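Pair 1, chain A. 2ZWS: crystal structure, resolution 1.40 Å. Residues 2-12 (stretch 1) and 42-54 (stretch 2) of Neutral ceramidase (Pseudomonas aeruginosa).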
# COMPACT_ATOMS: atom_id res chain seq x y z
N ASP A 2 -7.04 0.82 -35.73
CA ASP A 2 -8.12 0.27 -34.91
C ASP A 2 -8.03 0.86 -33.50
O ASP A 2 -8.28 2.06 -33.32
CB ASP A 2 -8.11 -1.28 -34.90
CG ASP A 2 -9.50 -1.88 -34.66
OD1 ASP A 2 -9.59 -3.13 -34.52
OD2 ASP A 2 -10.50 -1.12 -34.60
N LEU A 3 -7.65 0.04 -32.52
CA LEU A 3 -7.82 0.38 -31.10
C LEU A 3 -6.95 1.54 -30.62
O LEU A 3 -5.80 1.67 -31.04
CB LEU A 3 -7.64 -0.87 -30.24
CG LEU A 3 -8.76 -1.90 -30.44
CD1 LEU A 3 -8.31 -3.28 -30.00
CD2 LEU A 3 -10.03 -1.50 -29.72
N PRO A 4 -7.52 2.41 -29.75
CA PRO A 4 -6.85 3.67 -29.38
C PRO A 4 -5.62 3.52 -28.47
O PRO A 4 -4.72 4.38 -28.51
CB PRO A 4 -7.95 4.45 -28.66
CG PRO A 4 -8.93 3.44 -28.18
CD PRO A 4 -8.85 2.27 -29.14
N TYR A 5 -5.58 2.45 -27.68
CA TYR A 5 -4.51 2.27 -26.70
C TYR A 5 -3.96 0.87 -26.77
O TYR A 5 -4.58 -0.02 -27.36
CB TYR A 5 -5.04 2.54 -25.27
CG TYR A 5 -5.56 3.93 -25.07
CD1 TYR A 5 -6.93 4.17 -24.95
CD2 TYR A 5 -4.70 5.03 -25.00
CE1 TYR A 5 -7.43 5.46 -24.77
CE2 TYR A 5 -5.19 6.32 -24.84
CZ TYR A 5 -6.55 6.52 -24.72
OH TYR A 5 -7.04 7.80 -24.54
N ARG A 6 -2.79 0.69 -26.18
CA ARG A 6 -2.36 -0.63 -25.77
C ARG A 6 -2.23 -0.58 -24.26
O ARG A 6 -1.90 0.48 -23.70
CB ARG A 6 -1.02 -0.99 -26.40
CG ARG A 6 -1.09 -1.17 -27.91
CD ARG A 6 0.30 -1.40 -28.47
NE ARG A 6 1.14 -0.19 -28.41
CZ ARG A 6 1.23 0.71 -29.38
NH1 ARG A 6 0.52 0.58 -30.50
NH2 ARG A 6 2.02 1.77 -29.22
N PHE A 7 -2.50 -1.68 -23.59
CA PHE A 7 -2.20 -1.71 -22.13
C PHE A 7 -1.54 -3.02 -21.76
O PHE A 7 -1.66 -4.01 -22.50
CB PHE A 7 -3.45 -1.47 -21.27
CG PHE A 7 -4.56 -2.44 -21.50
CD1 PHE A 7 -4.52 -3.72 -20.94
CD2 PHE A 7 -5.66 -2.07 -22.28
CE1 PHE A 7 -5.57 -4.62 -21.18
CE2 PHE A 7 -6.70 -2.97 -22.52
CZ PHE A 7 -6.64 -4.24 -21.98
N GLY A 8 -0.82 -3.02 -20.63
CA GLY A 8 -0.21 -4.23 -20.13
C GLY A 8 -0.44 -4.29 -18.65
O GLY A 8 -0.31 -3.26 -17.97
N LEU A 9 -0.84 -5.47 -18.16
CA LEU A 9 -1.15 -5.64 -16.73
C LEU A 9 -0.22 -6.65 -16.15
O LEU A 9 -0.04 -7.73 -16.69
CB LEU A 9 -2.56 -6.19 -16.56
CG LEU A 9 -3.62 -5.50 -17.42
CD1 LEU A 9 -4.93 -6.23 -17.27
CD2 LEU A 9 -3.75 -4.06 -16.95
N GLY A 10 0.40 -6.30 -15.03
CA GLY A 10 1.39 -7.19 -14.39
C GLY A 10 1.25 -7.16 -12.88
O GLY A 10 0.78 -6.18 -12.30
N LYS A 11 1.63 -8.25 -12.21
CA LYS A 11 1.55 -8.29 -10.76
C LYS A 11 2.77 -9.03 -10.25
O LYS A 11 3.19 -10.04 -10.84
CB LYS A 11 0.24 -8.97 -10.32
CG LYS A 11 0.00 -9.11 -8.87
CD LYS A 11 -1.38 -9.70 -8.65
CE LYS A 11 -1.36 -10.65 -7.50
NZ LYS A 11 -2.62 -11.38 -7.34
N ALA A 12 3.37 -8.54 -9.17
CA ALA A 12 4.54 -9.22 -8.59
C ALA A 12 4.60 -9.06 -7.09
O ALA A 12 4.11 -8.10 -6.53
CB ALA A 12 5.83 -8.73 -9.21
N ALA A 42 2.64 -5.74 -5.93
CA ALA A 42 2.65 -4.57 -6.79
C ALA A 42 1.85 -4.93 -8.04
O ALA A 42 2.09 -5.97 -8.66
CB ALA A 42 4.07 -4.20 -7.19
N ARG A 43 0.93 -4.06 -8.40
CA ARG A 43 0.06 -4.28 -9.58
C ARG A 43 0.33 -3.11 -10.52
O ARG A 43 0.08 -1.95 -10.17
CB ARG A 43 -1.41 -4.29 -9.14
CG ARG A 43 -1.81 -5.58 -8.41
CD ARG A 43 -3.24 -5.53 -7.85
NE ARG A 43 -3.66 -6.81 -7.27
CZ ARG A 43 -3.46 -7.16 -6.00
NH1 ARG A 43 -2.86 -6.30 -5.18
NH2 ARG A 43 -3.86 -8.35 -5.54
N ALA A 44 0.88 -3.42 -11.69
CA ALA A 44 1.34 -2.41 -12.64
C ALA A 44 0.45 -2.34 -13.85
O ALA A 44 0.03 -3.40 -14.39
CB ALA A 44 2.76 -2.72 -13.10
N PHE A 45 0.21 -1.11 -14.31
CA PHE A 45 -0.69 -0.87 -15.44
C PHE A 45 0.08 0.03 -16.39
O PHE A 45 0.29 1.21 -16.11
CB PHE A 45 -1.97 -0.15 -14.98
CG PHE A 45 -2.76 -0.95 -14.00
CD1 PHE A 45 -2.35 -1.05 -12.66
CD2 PHE A 45 -3.90 -1.66 -14.41
CE1 PHE A 45 -3.09 -1.79 -11.74
CE2 PHE A 45 -4.65 -2.42 -13.48
CZ PHE A 45 -4.24 -2.47 -12.15
N VAL A 46 0.54 -0.57 -17.48
CA VAL A 46 1.24 0.19 -18.51
C VAL A 46 0.21 0.60 -19.55
O VAL A 46 -0.56 -0.26 -19.99
CB VAL A 46 2.33 -0.70 -19.22
CG1 VAL A 46 2.97 0.07 -20.34
CG2 VAL A 46 3.39 -1.09 -18.21
N ILE A 47 0.20 1.88 -19.93
CA ILE A 47 -0.73 2.36 -20.95
C ILE A 47 0.04 3.06 -22.03
O ILE A 47 0.90 3.89 -21.74
CB ILE A 47 -1.77 3.35 -20.36
CG1 ILE A 47 -2.47 2.74 -19.14
CG2 ILE A 47 -2.79 3.78 -21.43
CD1 ILE A 47 -3.27 3.77 -18.35
N GLU A 48 -0.26 2.75 -23.28
CA GLU A 48 0.42 3.40 -24.40
C GLU A 48 -0.60 3.94 -25.36
O GLU A 48 -1.62 3.30 -25.63
CB GLU A 48 1.24 2.41 -25.21
CG GLU A 48 2.32 1.68 -24.52
CD GLU A 48 3.36 1.16 -25.52
OE1 GLU A 48 2.98 0.61 -26.59
OE2 GLU A 48 4.56 1.29 -25.22
N GLU A 49 -0.32 5.11 -25.91
CA GLU A 49 -1.21 5.69 -26.89
C GLU A 49 -0.81 5.05 -28.21
O GLU A 49 0.37 5.03 -28.56
CB GLU A 49 -1.01 7.20 -26.91
CG GLU A 49 -2.23 8.00 -27.32
CD GLU A 49 -1.91 9.46 -27.55
OE1 GLU A 49 -0.97 10.03 -26.90
OE2 GLU A 49 -2.62 10.06 -28.40
N ALA A 50 -1.76 4.49 -28.95
CA ALA A 50 -1.39 3.91 -30.23
C ALA A 50 -0.87 5.03 -31.19
O ALA A 50 -0.18 4.74 -32.14
CB ALA A 50 -2.57 3.14 -30.83
N ALA A 51 -1.10 6.30 -30.85
CA ALA A 51 -0.90 7.43 -31.80
C ALA A 51 0.42 8.23 -32.12
O ALA A 51 0.61 8.47 -33.31
CB ALA A 51 -2.11 8.41 -31.73
N SER A 52 1.36 8.65 -31.24
CA SER A 52 1.91 8.07 -30.00
C SER A 52 2.47 6.65 -30.21
O SER A 52 2.40 6.15 -31.35
CB SER A 52 0.96 8.19 -28.83
OG SER A 52 1.07 9.47 -28.23
N GLY A 53 2.99 5.97 -29.18
CA GLY A 53 2.96 6.41 -27.76
C GLY A 53 4.29 6.28 -27.06
O GLY A 53 4.87 5.20 -27.03
N ARG A 54 4.69 7.28 -26.29
CA ARG A 54 3.86 7.83 -25.25
C ARG A 54 3.29 6.66 -24.44
O ARG A 54 2.25 6.04 -24.74
CB ARG A 54 2.86 8.89 -25.69
CG ARG A 54 3.53 10.21 -26.04
CD ARG A 54 2.99 11.38 -25.21
NE ARG A 54 3.86 12.54 -25.35
CZ ARG A 54 4.55 13.11 -24.36
NH1 ARG A 54 4.47 12.66 -23.11
NH2 ARG A 54 5.32 14.16 -24.62
O HOH W 1 2.42 3.45 -31.32

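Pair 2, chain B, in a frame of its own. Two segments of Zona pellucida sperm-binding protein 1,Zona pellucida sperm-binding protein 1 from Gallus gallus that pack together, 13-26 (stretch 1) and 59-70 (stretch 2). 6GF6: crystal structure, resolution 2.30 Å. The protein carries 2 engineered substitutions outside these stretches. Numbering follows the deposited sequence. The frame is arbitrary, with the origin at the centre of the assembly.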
# COMPACT_ATOMS: atom_id res chain seq x y z
N ASP B 13 9.91 10.27 -1.87
CA ASP B 13 8.91 11.21 -2.36
C ASP B 13 7.91 11.52 -1.26
O ASP B 13 7.49 10.62 -0.52
CB ASP B 13 8.16 10.63 -3.58
CG ASP B 13 9.08 10.32 -4.74
OD1 ASP B 13 9.97 11.15 -5.03
OD2 ASP B 13 8.94 9.24 -5.36
N CYS B 14 7.54 12.79 -1.14
CA CYS B 14 6.47 13.22 -0.25
C CYS B 14 5.19 13.33 -1.05
O CYS B 14 5.10 14.15 -1.97
CB CYS B 14 6.80 14.55 0.41
SG CYS B 14 8.24 14.52 1.49
N GLY B 15 4.18 12.54 -0.69
CA GLY B 15 2.88 12.61 -1.31
C GLY B 15 1.88 13.38 -0.46
O GLY B 15 2.23 14.03 0.53
N ASP B 16 0.61 13.29 -0.85
CA ASP B 16 -0.44 14.01 -0.14
C ASP B 16 -0.88 13.26 1.12
O ASP B 16 -1.30 13.90 2.09
CB ASP B 16 -1.64 14.25 -1.06
CG ASP B 16 -1.30 15.15 -2.26
OD1 ASP B 16 -0.44 16.05 -2.12
OD2 ASP B 16 -1.87 14.93 -3.35
N PHE B 17 -0.83 11.92 1.11
CA PHE B 17 -1.28 11.13 2.24
C PHE B 17 -0.18 10.29 2.88
O PHE B 17 -0.36 9.83 4.01
CB PHE B 17 -2.43 10.21 1.79
CG PHE B 17 -3.59 10.97 1.22
CD1 PHE B 17 -4.58 11.47 2.05
CD2 PHE B 17 -3.66 11.23 -0.14
CE1 PHE B 17 -5.65 12.19 1.52
CE2 PHE B 17 -4.72 11.95 -0.67
CZ PHE B 17 -5.71 12.43 0.16
N GLY B 18 0.93 10.10 2.20
CA GLY B 18 2.04 9.35 2.75
C GLY B 18 3.31 9.65 1.99
O GLY B 18 3.39 10.62 1.24
N MET B 19 4.31 8.80 2.20
CA MET B 19 5.60 8.95 1.56
C MET B 19 6.13 7.58 1.16
O MET B 19 5.68 6.55 1.67
CB MET B 19 6.60 9.66 2.48
CG MET B 19 6.52 9.20 3.93
SD MET B 19 7.57 10.15 5.04
CE MET B 19 6.67 9.99 6.57
N GLN B 20 7.08 7.58 0.23
CA GLN B 20 7.69 6.34 -0.24
C GLN B 20 9.19 6.54 -0.40
O GLN B 20 9.65 7.60 -0.82
CB GLN B 20 7.08 5.87 -1.57
CG GLN B 20 7.29 6.82 -2.73
CD GLN B 20 6.93 6.20 -4.06
OE1 GLN B 20 6.39 5.09 -4.12
NE2 GLN B 20 7.24 6.90 -5.15
N LEU B 21 9.95 5.50 -0.05
CA LEU B 21 11.41 5.47 -0.17
C LEU B 21 11.80 4.41 -1.19
O LEU B 21 11.42 3.24 -1.04
CB LEU B 21 12.03 5.18 1.20
CG LEU B 21 13.54 5.02 1.32
CD1 LEU B 21 14.27 6.23 0.80
CD2 LEU B 21 13.88 4.81 2.78
N LEU B 22 12.53 4.82 -2.23
CA LEU B 22 12.92 3.92 -3.31
C LEU B 22 14.42 3.69 -3.28
O LEU B 22 15.20 4.65 -3.19
CB LEU B 22 12.48 4.47 -4.66
CG LEU B 22 10.98 4.72 -4.81
CD1 LEU B 22 10.59 6.10 -4.28
CD2 LEU B 22 10.57 4.57 -6.26
N ALA B 23 14.83 2.43 -3.34
CA ALA B 23 16.23 2.03 -3.30
C ALA B 23 16.53 1.11 -4.47
O ALA B 23 15.70 0.28 -4.85
CB ALA B 23 16.58 1.33 -1.98
N TYR B 24 17.74 1.25 -5.03
CA TYR B 24 18.13 0.53 -6.24
C TYR B 24 19.43 -0.22 -5.99
O TYR B 24 20.52 0.24 -6.36
CB TYR B 24 18.25 1.49 -7.42
CG TYR B 24 16.98 2.28 -7.68
CD1 TYR B 24 16.72 3.47 -7.01
CD2 TYR B 24 16.02 1.81 -8.56
CE1 TYR B 24 15.56 4.19 -7.23
CE2 TYR B 24 14.85 2.52 -8.80
CZ TYR B 24 14.63 3.70 -8.13
OH TYR B 24 13.47 4.40 -8.36
N PRO B 25 19.36 -1.39 -5.36
CA PRO B 25 20.58 -2.18 -5.11
C PRO B 25 21.13 -2.79 -6.39
O PRO B 25 20.41 -3.08 -7.35
CB PRO B 25 20.11 -3.25 -4.12
CG PRO B 25 18.66 -3.41 -4.40
CD PRO B 25 18.16 -2.06 -4.83
N THR B 26 22.44 -3.05 -6.37
CA THR B 26 23.15 -3.51 -7.55
C THR B 26 23.06 -5.03 -7.68
O THR B 26 22.46 -5.72 -6.85
CB THR B 26 24.61 -3.05 -7.49
OG1 THR B 26 25.26 -3.65 -6.37
CG2 THR B 26 24.69 -1.53 -7.36
N GLU B 59 8.67 -3.04 -10.80
CA GLU B 59 8.82 -3.77 -12.05
C GLU B 59 10.25 -3.71 -12.57
O GLU B 59 10.65 -4.57 -13.37
CB GLU B 59 7.87 -3.22 -13.11
CG GLU B 59 6.39 -3.44 -12.82
CD GLU B 59 5.87 -2.58 -11.67
OE1 GLU B 59 6.52 -1.57 -11.35
OE2 GLU B 59 4.82 -2.93 -11.09
N ASP B 60 11.02 -2.72 -12.14
CA ASP B 60 12.43 -2.59 -12.50
C ASP B 60 13.36 -3.29 -11.53
O ASP B 60 14.58 -3.18 -11.69
CB ASP B 60 12.80 -1.10 -12.60
CG ASP B 60 12.43 -0.32 -11.34
OD1 ASP B 60 11.98 -0.95 -10.36
OD2 ASP B 60 12.59 0.92 -11.35
N GLY B 61 12.83 -4.00 -10.54
CA GLY B 61 13.65 -4.62 -9.52
C GLY B 61 14.00 -3.72 -8.35
O GLY B 61 14.70 -4.17 -7.43
N GLY B 62 13.55 -2.46 -8.36
CA GLY B 62 13.78 -1.58 -7.24
C GLY B 62 12.85 -1.90 -6.08
O GLY B 62 11.76 -2.44 -6.25
N LEU B 63 13.30 -1.56 -4.87
CA LEU B 63 12.55 -1.82 -3.65
C LEU B 63 11.90 -0.54 -3.14
O LEU B 63 12.50 0.53 -3.19
CB LEU B 63 13.46 -2.44 -2.59
CG LEU B 63 14.16 -3.72 -3.07
CD1 LEU B 63 15.22 -4.19 -2.10
CD2 LEU B 63 13.14 -4.82 -3.32
N ILE B 64 10.66 -0.67 -2.69
CA ILE B 64 9.81 0.47 -2.35
C ILE B 64 9.33 0.28 -0.92
O ILE B 64 8.69 -0.72 -0.60
CB ILE B 64 8.62 0.58 -3.31
CG1 ILE B 64 9.09 0.67 -4.76
CG2 ILE B 64 7.77 1.79 -2.95
CD1 ILE B 64 7.99 0.50 -5.79
N PHE B 65 9.61 1.27 -0.07
CA PHE B 65 9.05 1.35 1.27
C PHE B 65 8.00 2.45 1.28
O PHE B 65 8.31 3.60 0.93
CB PHE B 65 10.12 1.65 2.31
CG PHE B 65 9.56 1.94 3.68
CD1 PHE B 65 8.89 0.96 4.39
CD2 PHE B 65 9.64 3.22 4.21
CE1 PHE B 65 8.36 1.23 5.64
CE2 PHE B 65 9.11 3.50 5.46
CZ PHE B 65 8.46 2.51 6.17
N SER B 66 6.76 2.10 1.62
CA SER B 66 5.63 3.03 1.67
C SER B 66 5.18 3.24 3.11
O SER B 66 5.12 2.29 3.89
CB SER B 66 4.46 2.48 0.85
OG SER B 66 4.87 2.18 -0.48
N ALA B 67 4.88 4.50 3.46
CA ALA B 67 4.46 4.85 4.82
C ALA B 67 3.38 5.92 4.79
O ALA B 67 3.59 7.00 4.22
CB ALA B 67 5.65 5.33 5.64
N GLY B 68 2.24 5.65 5.42
CA GLY B 68 1.24 6.68 5.64
C GLY B 68 1.69 7.69 6.69
O GLY B 68 2.45 7.37 7.60
N TYR B 69 1.23 8.93 6.53
CA TYR B 69 1.62 10.00 7.46
C TYR B 69 1.14 9.75 8.88
O TYR B 69 1.76 10.22 9.84
CB TYR B 69 1.12 11.36 6.97
CG TYR B 69 1.85 11.93 5.77
CD1 TYR B 69 3.22 11.77 5.62
CD2 TYR B 69 1.17 12.63 4.79
CE1 TYR B 69 3.89 12.28 4.52
CE2 TYR B 69 1.83 13.14 3.68
CZ TYR B 69 3.19 12.96 3.56
OH TYR B 69 3.86 13.48 2.46
N GLU B 70 0.05 9.00 9.06
CA GLU B 70 -0.50 8.75 10.39
C GLU B 70 -0.05 7.42 10.97
O GLU B 70 -0.64 6.94 11.94
CB GLU B 70 -2.03 8.79 10.34
CG GLU B 70 -2.62 10.09 9.79
CD GLU B 70 -2.52 11.24 10.76
OE1 GLU B 70 -2.29 11.00 11.96
OE2 GLU B 70 -2.67 12.40 10.31
O HOH W 2 4.57 3.39 -2.86
O HOH W 3 11.63 3.49 -9.85

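Pair 1 and pair 2 are both two-stranded antiparallel ladders, and 14 central residues superpose with an RMSD of 0.4 Å. The strand directions differ by 167° in pair 1 and 164° in pair 2, with axes approaching to 4.6 and 4.5 Å. The backbone pattern is conserved with the register: Arg A6, Gly A8 and Gly A10 bond in both directions with Glu A48, Val A46 and Ala A44, exactly as Met B19, Leu B21 and Ala B23 do with Ala B67, Phe B65 and Leu B63. Even the bond beyond the last matched bridge recurs, Ala A50 N to Pro A4 O at 3.0 Å and Tyr B69 N to Phe B17 O at 3.1 Å.

The side chains on this scaffold differ sharply. At the bridge Arg A6–Glu A48, pair 1 places a salt bridge, with Arg A6 NE 2.7 Å from Glu A48 OE1; Arg A6 NH2 also donates to that oxygen and, through water 1, is linked to Ser A52 O. The equivalent Met B19 and Ala B67 make an apolar contact instead, CG to CB at 4.3 Å. On the same face, Gly A8 leaves Val A46 without a side-chain partner across the bridge, whereas Leu B21 and Phe B65 meet there, CB to CB at 4.2 Å. Gly A10 and Ala A44 correspond to Ala B23 and Leu B63; Leu B63 CD1 reaches Pro B25 CG at 4.2 Å.

On the opposite face, Leu A9 and Leu B22 nearly coincide, their side-chain centres 0.4 Å apart. Their partners differ: Leu A9 CD2 lies 3.5 Å from Phe A45 CD2, while Leu B22 CD2 makes a looser contact with Ile B64 CG1 at 4.4 Å. The next bridge pairs Phe A7 with Ile A47, but Gln B20 with Ser B66, where water 2 donates to Gln B20 OE1 at 2.8 Å and accepts from Ser B66 OG at 2.7 Å.

The pairs also differ at the end where Tyr A5 matches Gly B18 and Ala A50 matches Tyr B69. Tyr A5 packs its ring across the strands, CD2 lying 4.2 Å from Ile A47 CG2. Its match, Gly B18, has no side chain, and an aromatic ring arrives from the other stretch: Gly B18 CA sits 3.7 Å from the centroid of the Tyr B69 ring, over its face. A CB on Gly B18 would clash with Ala B67 O at 2.5 Å. Tyr B69 OH donates to Gly B15 O at 2.6 Å, anchoring the ring, whereas the matched Ala A50 offers only a methyl group, its CB 3.6 Å from Leu A3 O.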